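Local coordinates for putative uncharacterized protein lp_3323 (Lactobacillus plantarum, PDB 3DC7) that is of unknown function but belongs to the GDSL-like lipase/acylhydrolase family of the SGNH hydrolase clan and so probably hydrolyses esters, at residues 74-79 and 124-129. Residues are numbered along the deposited sequence; the frame is centred on the assembly and turned at random.
Sequences VRYQAI and QTNWPT
Trp127 reaches from the end of helix 112-126 to Tyr76 and Ile79, and its six-membered ring carries most of the apolar contact. Ile79 CG2 lies over one face, 3.7 Å from Trp127 CZ2 and offset toward the rim; it stands anti to the backbone N (CG1 at chi1 -66°), which turns this methyl onto the indole. Asn126 CB covers the opposite face, also near the rim. Tyr76 and Trp127 meet edge to edge, Tyr76 CD2 to Trp127 CZ3 at 3.8 Å, without stacking.

Among the polar groups, Ile79 O meets the indole edge at Trp127 CZ2, 3.3 Å away. Trp127 NE1 donates to the carbonyl of Pro80, which, with the packing on both faces, helps hold the indole's rotation. Water 1 accepts from Asn126 ND2 at 2.7 Å and is weakly bonded, at 3.4 Å, to Tyr76 OH; the same ND2 also bonds to Gly122 O. With an alanine at Trp127, a gap would probably open beside Ile79 and Tyr76 and the Pro80 carbonyl would lose its indole donor.

Within the α/β fold, the contact joins the 3-10 segment 76-78, which continues helix 72-75, to the end of helix 112-126. Tyr76 packs on Leu27 and Ile79 on Ala25 of strand 24-28, while Ile86 of strand 85-89 touches both Ile79 and Trp127.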
loop_
_atom_site.group_PDB
_atom_site.type_symbol
_atom_site.label_atom_id
_atom_site.label_comp_id
_atom_site.label_asym_id
_atom_site.label_seq_id
_atom_site.Cartn_x
_atom_site.Cartn_y
_atom_site.Cartn_z
ATOM N N VAL A 74 9.208 -3.458 26.045
ATOM C CA VAL A 74 8.771 -3.657 27.429
ATOM C C VAL A 74 7.846 -2.530 27.909
ATOM O O VAL A 74 6.859 -2.783 28.592
ATOM C CB VAL A 74 9.956 -3.908 28.435
ATOM C CG1 VAL A 74 11.014 -2.852 28.345
ATOM C CG2 VAL A 74 9.434 -3.993 29.868
ATOM N N ARG A 75 8.137 -1.294 27.519
ATOM C CA ARG A 75 7.364 -0.149 28.005
ATOM C C ARG A 75 5.883 -0.160 27.610
ATOM O O ARG A 75 5.068 0.518 28.243
ATOM C CB ARG A 75 8.001 1.164 27.558
ATOM C CG ARG A 75 9.295 1.470 28.249
ATOM C CD ARG A 75 9.670 2.941 28.093
ATOM N NE ARG A 75 9.799 3.380 26.699
ATOM C CZ ARG A 75 8.903 4.122 26.064
ATOM N NH1 ARG A 75 7.803 4.510 26.692
ATOM N NH2 ARG A 75 9.108 4.492 24.807
ATOM N N TYR A 76 5.541 -0.917 26.570
ATOM C CA TYR A 76 4.152 -1.040 26.126
ATOM C C TYR A 76 3.213 -1.510 27.240
ATOM O O TYR A 76 2.000 -1.287 27.162
ATOM C CB TYR A 76 4.051 -2.020 24.942
ATOM C CG TYR A 76 4.006 -3.487 25.343
ATOM C CD1 TYR A 76 5.167 -4.243 25.405
ATOM C CD2 TYR A 76 2.800 -4.102 25.670
ATOM C CE1 TYR A 76 5.134 -5.595 25.759
ATOM C CE2 TYR A 76 2.747 -5.442 26.045
ATOM C CZ TYR A 76 3.920 -6.188 26.086
ATOM O OH TYR A 76 3.874 -7.515 26.465
ATOM N N GLN A 77 3.775 -2.177 28.251
ATOM C CA GLN A 77 3.011 -2.766 29.356
ATOM C C GLN A 77 2.451 -1.691 30.289
ATOM O O GLN A 77 1.616 -1.986 31.149
ATOM C CB GLN A 77 3.869 -3.772 30.131
ATOM C CG GLN A 77 4.489 -4.840 29.232
ATOM C CD GLN A 77 5.136 -6.010 29.974
ATOM O OE1 GLN A 77 5.115 -7.144 29.488
ATOM N NE2 GLN A 77 5.735 -5.741 31.129
ATOM N N ALA A 78 2.892 -0.444 30.089
ATOM C CA ALA A 78 2.358 0.717 30.823
ATOM C C ALA A 78 1.157 1.392 30.146
ATOM O O ALA A 78 0.583 2.336 30.698
ATOM C CB ALA A 78 3.469 1.749 31.081
ATOM N N ILE A 79 0.801 0.931 28.948
ATOM C CA ILE A 79 -0.397 1.414 28.251
ATOM C C ILE A 79 -1.624 1.113 29.136
ATOM O O ILE A 79 -1.768 -0.010 29.641
ATOM C CB ILE A 79 -0.526 0.793 26.807
ATOM C CG1 ILE A 79 0.609 1.282 25.890
ATOM C CG2 ILE A 79 -1.874 1.097 26.167
ATOM C CD1 ILE A 79 0.780 0.448 24.601
ATOM N N GLN A 124 -1.335 -7.536 20.919
ATOM C CA GLN A 124 -2.451 -8.313 20.388
ATOM C C GLN A 124 -3.024 -9.237 21.452
ATOM O O GLN A 124 -4.212 -9.545 21.430
ATOM C CB GLN A 124 -2.026 -9.140 19.166
ATOM C CG GLN A 124 -1.643 -8.347 17.917
ATOM C CD GLN A 124 -2.793 -7.518 17.346
ATOM O OE1 GLN A 124 -3.372 -6.688 18.043
ATOM N NE2 GLN A 124 -3.112 -7.730 16.068
ATOM N N THR A 125 -2.162 -9.668 22.380
ATOM C CA THR A 125 -2.556 -10.515 23.492
ATOM C C THR A 125 -3.357 -9.710 24.492
ATOM O O THR A 125 -4.417 -10.155 24.924
ATOM C CB THR A 125 -1.332 -11.140 24.169
ATOM O OG1 THR A 125 -0.609 -11.906 23.198
ATOM C CG2 THR A 125 -1.737 -12.045 25.317
ATOM N N ASN A 126 -2.879 -8.512 24.827
ATOM C CA ASN A 126 -3.493 -7.750 25.929
ATOM C C ASN A 126 -4.567 -6.739 25.546
ATOM O O ASN A 126 -5.366 -6.360 26.382
ATOM C CB ASN A 126 -2.413 -7.117 26.808
ATOM C CG ASN A 126 -1.537 -8.161 27.471
ATOM O OD1 ASN A 126 -1.969 -8.838 28.411
ATOM N ND2 ASN A 126 -0.314 -8.327 26.968
ATOM N N TRP A 127 -4.573 -6.297 24.293
ATOM C CA TRP A 127 -5.638 -5.427 23.770
ATOM C C TRP A 127 -6.173 -5.995 22.439
ATOM O O TRP A 127 -6.052 -5.362 21.388
ATOM C CB TRP A 127 -5.121 -4.004 23.572
ATOM C CG TRP A 127 -4.654 -3.327 24.832
ATOM C CD1 TRP A 127 -5.405 -2.552 25.682
ATOM C CD2 TRP A 127 -3.327 -3.342 25.375
ATOM N NE1 TRP A 127 -4.624 -2.092 26.712
ATOM C CE2 TRP A 127 -3.348 -2.562 26.551
ATOM C CE3 TRP A 127 -2.122 -3.938 24.980
ATOM C CZ2 TRP A 127 -2.211 -2.367 27.341
ATOM C CZ3 TRP A 127 -0.996 -3.744 25.762
ATOM C CH2 TRP A 127 -1.051 -2.967 26.933
ATOM N N PRO A 128 -6.768 -7.199 22.483
ATOM C CA PRO A 128 -7.176 -7.894 21.247
ATOM C C PRO A 128 -8.220 -7.153 20.397
ATOM O O PRO A 128 -8.200 -7.275 19.169
ATOM C CB PRO A 128 -7.722 -9.231 21.754
ATOM C CG PRO A 128 -8.071 -8.994 23.204
ATOM C CD PRO A 128 -7.087 -7.987 23.697
ATOM N N THR A 129 -9.098 -6.379 21.031
ATOM C CA THR A 129 -10.128 -5.664 20.290
ATOM C C THR A 129 -9.797 -4.180 20.036
ATOM O O THR A 129 -10.568 -3.478 19.407
ATOM C CB THR A 129 -11.515 -5.797 20.973
ATOM O OG1 THR A 129 -11.535 -5.045 22.193
ATOM C CG2 THR A 129 -11.844 -7.261 21.272
HETATM O O HOH W 1 1.762 -10.022 27.252
#